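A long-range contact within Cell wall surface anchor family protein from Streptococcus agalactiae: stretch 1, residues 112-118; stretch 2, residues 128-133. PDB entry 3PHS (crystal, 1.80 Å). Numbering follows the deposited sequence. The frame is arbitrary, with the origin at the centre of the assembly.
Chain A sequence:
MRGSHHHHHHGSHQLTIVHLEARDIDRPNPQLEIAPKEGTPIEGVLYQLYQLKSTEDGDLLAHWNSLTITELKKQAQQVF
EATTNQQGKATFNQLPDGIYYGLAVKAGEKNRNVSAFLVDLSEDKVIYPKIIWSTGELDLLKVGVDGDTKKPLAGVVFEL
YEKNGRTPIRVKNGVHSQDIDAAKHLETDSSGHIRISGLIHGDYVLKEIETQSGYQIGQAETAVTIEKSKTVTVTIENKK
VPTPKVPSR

Stretch 1 (112-118) RNVSAFL
Stretch 2, residues 128-133: YPKIIW

How are the two backbones held together? They run in nearly opposite directions, 159° apart end to end, and meet in a single beta bridge between Val-114 and Ile-131, whose CA atoms lie 4.7 Å apart. In this antiparallel register Asn-113 faces Ile-132 (CA to CA 5.2 Å) and Ser-115 faces Lys-130 (CA to CA 5.4 Å). Two hydrogen bonds flank the bridge: Ile-132 N donates to Asn-113 O at 2.9 Å, and Ser-115 N donates to Lys-130 O at 3.0 Å. Both have an N-H...O angle of 174°, so each amide hydrogen points almost straight at its acceptor. The bridged residues are extended, with phi/psi of -116/123 for Val-114 and -124/129 for Ile-131; Asn-113, at -83/-3, is not.

What else do the two carbonyl acceptors receive? Each also takes a CA-H...O contact from the bridged residue of the other stretch: Ile-131 CA lies 3.5 Å from Asn-113 O, and Val-114 CA lies 3.6 Å from Lys-130 O. The angles at hydrogen, 143° and 144°, are more bent than those of the amide bonds, and the near match of the two contacts reflects the local symmetry of the bridge. Lys-130 O has a further partner in a water that donates to it at 3.1 Å.

Where does direct backbone pairing give way to water? It does so at Ser-115 and Lys-130, where the other half of the exchange is mediated. One water donates to Ser-115 O at 2.7 Å and accepts from Lys-130 N at 2.8 Å, satisfying a carbonyl and an amide that do not bond to each other directly. The second water, the one that donates to Lys-130 O, also lies 2.9 Å from Ser-115 OG in a hydrogen bond. Ser-115 has chi1 m (-71°) and its CA-to-CB bond points toward stretch 2; its CB comes within 4.0 Å of Lys-130 CB. The lysine has chi1 m and chi2 to chi4 all t, an extended chain whose end leads away from stretch 1.

Which side chains pack across the contact? Pro-129, buried and with its ring C-gamma exo, meets two partners: its CB lies 3.7 Å from Val-114 CG1, and its CG lies 3.7 Å from Phe-117 CE1, an oblique approach to the aromatic ring. Phe-117 has chi1 p (49°) and chi2 -91°, and its CA-to-CB bond points toward stretch 2. Val-114, with chi1 t, also places CG2 4.2 Å from Ile-131 CG1; that isoleucine has chi1 m and chi2 t. Beyond the bridge, Asn-113 OD1 sits 3.4 Å from Ile-132 CD1, a polar atom against a methyl rather than a hydrogen bond. Here the asparagine has chi1 m and chi2 -50°, and the isoleucine chi1 p and chi2 t.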

ATOM      1  N   ARG A 112      -3.726  -1.681  -2.734  1.00 12.71           N
ATOM      2  CA  ARG A 112      -4.144  -2.324  -1.482  1.00 13.11           C
ATOM      3  C   ARG A 112      -5.051  -1.428  -0.614  1.00 12.42           C
ATOM      4  O   ARG A 112      -5.700  -1.913   0.310  1.00 13.39           O
ATOM      5  CB  ARG A 112      -2.922  -2.780  -0.668  1.00 12.96           C
ATOM      6  CG  ARG A 112      -2.189  -1.633   0.007  1.00 14.44           C
ATOM      7  CD  ARG A 112      -1.033  -2.150   0.870  1.00 15.90           C
ATOM      8  NE  ARG A 112      -0.474  -1.080   1.703  1.00 15.95           N
ATOM      9  CZ  ARG A 112       0.358  -1.295   2.719  1.00 14.77           C
ATOM     10  NH1 ARG A 112       0.752  -2.529   3.027  1.00 14.16           N
ATOM     11  NH2 ARG A 112       0.806  -0.272   3.417  1.00 15.61           N
ATOM     12  N   ASN A 113      -5.115  -0.139  -0.930  1.00 11.78           N
ATOM     13  CA  ASN A 113      -5.904   0.807  -0.137  1.00 12.28           C
ATOM     14  C   ASN A 113      -7.399   0.828  -0.519  1.00 12.59           C
ATOM     15  O   ASN A 113      -8.207   1.508   0.113  1.00 12.39           O
ATOM     16  CB  ASN A 113      -5.274   2.192  -0.200  1.00 12.75           C
ATOM     17  CG  ASN A 113      -3.874   2.194   0.394  1.00 13.05           C
ATOM     18  OD1 ASN A 113      -3.667   1.710   1.506  1.00 13.58           O
ATOM     19  ND2 ASN A 113      -2.901   2.676  -0.367  1.00 17.84           N
ATOM     20  N   VAL A 114      -7.742   0.046  -1.542  1.00 11.86           N
ATOM     21  CA  VAL A 114      -9.117  -0.180  -1.920  1.00 12.37           C
ATOM     22  C   VAL A 114      -9.414  -1.668  -1.714  1.00 12.51           C
ATOM     23  O   VAL A 114      -8.736  -2.526  -2.282  1.00 12.23           O
ATOM     24  CB  VAL A 114      -9.349   0.208  -3.396  1.00 12.65           C
ATOM     25  CG1 VAL A 114     -10.836  -0.007  -3.791  1.00 12.21           C
ATOM     26  CG2 VAL A 114      -8.944   1.675  -3.610  1.00 13.14           C
ATOM     27  N   SER A 115     -10.422  -1.968  -0.899  1.00 12.23           N
ATOM     28  CA  SER A 115     -10.811  -3.346  -0.680  1.00 12.76           C
ATOM     29  C   SER A 115     -11.488  -3.863  -1.939  1.00 12.22           C
ATOM     30  O   SER A 115     -12.449  -3.256  -2.427  1.00 12.24           O
ATOM     31  CB  SER A 115     -11.749  -3.460   0.522  1.00 13.96           C
ATOM     32  OG  SER A 115     -11.034  -3.221   1.728  1.00 14.48           O
ATOM     33  N   ALA A 116     -10.960  -4.964  -2.479  1.00 11.70           N
ATOM     34  CA  ALA A 116     -11.578  -5.616  -3.626  1.00 11.37           C
ATOM     35  C   ALA A 116     -12.923  -6.230  -3.210  1.00 10.62           C
ATOM     36  O   ALA A 116     -13.168  -6.492  -2.019  1.00  9.53           O
ATOM     37  CB  ALA A 116     -10.663  -6.687  -4.182  1.00 12.65           C
ATOM     38  N   PHE A 117     -13.792  -6.478  -4.190  1.00 10.65           N
ATOM     39  CA  PHE A 117     -15.161  -6.883  -3.863  1.00 10.83           C
ATOM     40  C   PHE A 117     -15.716  -7.820  -4.929  1.00 11.08           C
ATOM     41  O   PHE A 117     -15.231  -7.846  -6.066  1.00  9.98           O
ATOM     42  CB  PHE A 117     -16.077  -5.647  -3.762  1.00 10.71           C
ATOM     43  CG  PHE A 117     -15.945  -4.713  -4.920  1.00 13.43           C
ATOM     44  CD1 PHE A 117     -15.027  -3.659  -4.876  1.00 13.14           C
ATOM     45  CD2 PHE A 117     -16.690  -4.919  -6.082  1.00 14.83           C
ATOM     46  CE1 PHE A 117     -14.862  -2.824  -5.968  1.00 15.69           C
ATOM     47  CE2 PHE A 117     -16.546  -4.077  -7.169  1.00 14.60           C
ATOM     48  CZ  PHE A 117     -15.632  -3.029  -7.118  1.00 15.25           C
ATOM     49  N   LEU A 118     -16.757  -8.552  -4.568  1.00 11.01           N
ATOM     50  CA  LEU A 118     -17.527  -9.282  -5.565  1.00 13.15           C
ATOM     51  C   LEU A 118     -18.836  -8.543  -5.810  1.00 14.14           C
ATOM     52  O   LEU A 118     -19.439  -8.022  -4.875  1.00 15.28           O
ATOM     53  CB  LEU A 118     -17.795 -10.715  -5.101  1.00 13.20           C
ATOM     54  CG  LEU A 118     -16.596 -11.646  -5.144  1.00 14.83           C
ATOM     55  CD1 LEU A 118     -16.949 -12.943  -4.426  1.00 15.78           C
ATOM     56  CD2 LEU A 118     -16.143 -11.902  -6.613  1.00 15.54           C
ATOM     57  N   TYR A 128     -19.881   1.235  -3.464  1.00 12.12           N
ATOM     58  CA  TYR A 128     -18.952   2.160  -2.834  1.00 11.59           C
ATOM     59  C   TYR A 128     -17.823   1.314  -2.233  1.00 10.97           C
ATOM     60  O   TYR A 128     -17.986   0.769  -1.136  1.00 11.38           O
ATOM     61  CB  TYR A 128     -19.660   2.971  -1.735  1.00 11.33           C
ATOM     62  CG  TYR A 128     -20.756   3.888  -2.265  1.00 10.69           C
ATOM     63  CD1 TYR A 128     -22.043   3.394  -2.505  1.00 12.20           C
ATOM     64  CD2 TYR A 128     -20.498   5.222  -2.550  1.00 10.06           C
ATOM     65  CE1 TYR A 128     -23.062   4.229  -3.037  1.00 12.62           C
ATOM     66  CE2 TYR A 128     -21.505   6.068  -3.067  1.00 12.48           C
ATOM     67  CZ  TYR A 128     -22.781   5.551  -3.306  1.00 11.50           C
ATOM     68  OH  TYR A 128     -23.775   6.364  -3.800  1.00 13.36           O
ATOM     69  N   PRO A 129     -16.695   1.154  -2.960  1.00 10.96           N
ATOM     70  CA  PRO A 129     -15.645   0.309  -2.367  1.00 10.46           C
ATOM     71  C   PRO A 129     -15.150   0.912  -1.053  1.00 10.73           C
ATOM     72  O   PRO A 129     -15.250   2.126  -0.859  1.00  9.98           O
ATOM     73  CB  PRO A 129     -14.535   0.319  -3.430  1.00 10.86           C
ATOM     74  CG  PRO A 129     -15.265   0.593  -4.728  1.00  9.76           C
ATOM     75  CD  PRO A 129     -16.330   1.591  -4.326  1.00 10.80           C
ATOM     76  N   LYS A 130     -14.639   0.067  -0.163  1.00 11.30           N
ATOM     77  CA  LYS A 130     -14.085   0.521   1.123  1.00 12.51           C
ATOM     78  C   LYS A 130     -12.687   1.040   0.861  1.00 12.05           C
ATOM     79  O   LYS A 130     -11.837   0.319   0.332  1.00 12.23           O
ATOM     80  CB  LYS A 130     -14.056  -0.627   2.135  1.00 13.48           C
ATOM     81  CG  LYS A 130     -15.450  -1.191   2.407  1.00 18.31           C
ATOM     82  CD  LYS A 130     -15.429  -2.391   3.364  1.00 24.28           C
ATOM     83  CE  LYS A 130     -16.800  -3.072   3.390  1.00 27.08           C
ATOM     84  NZ  LYS A 130     -16.706  -4.453   3.961  1.00 30.57           N
ATOM     85  N   ILE A 131     -12.477   2.313   1.171  1.00 11.90           N
ATOM     86  CA  ILE A 131     -11.276   2.993   0.742  1.00 11.93           C
ATOM     87  C   ILE A 131     -10.573   3.557   1.961  1.00 11.89           C
ATOM     88  O   ILE A 131     -11.190   4.235   2.770  1.00 11.15           O
ATOM     89  CB  ILE A 131     -11.616   4.120  -0.267  1.00 12.85           C
ATOM     90  CG1 ILE A 131     -12.080   3.508  -1.600  1.00 12.19           C
ATOM     91  CG2 ILE A 131     -10.388   5.032  -0.550  1.00 11.49           C
ATOM     92  CD1 ILE A 131     -13.048   4.416  -2.337  1.00 13.12           C
ATOM     93  N   ILE A 132      -9.284   3.266   2.083  1.00 11.18           N
ATOM     94  CA  ILE A 132      -8.501   3.858   3.160  1.00 12.22           C
ATOM     95  C   ILE A 132      -7.553   4.895   2.574  1.00 11.43           C
ATOM     96  O   ILE A 132      -7.017   4.717   1.471  1.00 11.71           O
ATOM     97  CB  ILE A 132      -7.765   2.824   4.073  1.00 12.56           C
ATOM     98  CG1 ILE A 132      -6.777   1.976   3.275  1.00 14.73           C
ATOM     99  CG2 ILE A 132      -8.783   1.952   4.872  1.00 15.12           C
ATOM    100  CD1 ILE A 132      -5.706   1.289   4.158  1.00 17.51           C
ATOM    101  N   TRP A 133      -7.364   5.982   3.312  1.00 11.00           N
ATOM    102  CA  TRP A 133      -6.618   7.133   2.793  1.00 11.29           C
ATOM    103  C   TRP A 133      -5.916   7.950   3.873  1.00 11.28           C
ATOM    104  O   TRP A 133      -5.000   8.670   3.550  1.00 12.04           O
ATOM    105  CB  TRP A 133      -7.554   8.060   1.993  1.00 10.67           C
ATOM    106  CG  TRP A 133      -8.700   8.566   2.809  1.00 12.99           C
ATOM    107  CD1 TRP A 133      -9.928   7.979   2.948  1.00 15.21           C
ATOM    108  CD2 TRP A 133      -8.719   9.744   3.619  1.00 15.42           C
ATOM    109  NE1 TRP A 133     -10.717   8.734   3.792  1.00 17.39           N
ATOM    110  CE2 TRP A 133      -9.997   9.823   4.215  1.00 15.20           C
ATOM    111  CE3 TRP A 133      -7.777  10.746   3.902  1.00 16.35           C
ATOM    112  CZ2 TRP A 133     -10.362  10.872   5.077  1.00 18.90           C
ATOM    113  CZ3 TRP A 133      -8.151  11.792   4.769  1.00 18.35           C
ATOM    114  CH2 TRP A 133      -9.419  11.839   5.337  1.00 17.60           C
TER
HETATM  115  O   HOH W   1     -14.735  -2.626  -1.075  1.00 13.75           O
HETATM  116  O   HOH W   2      -9.797  -0.716   2.382  1.00 20.19           O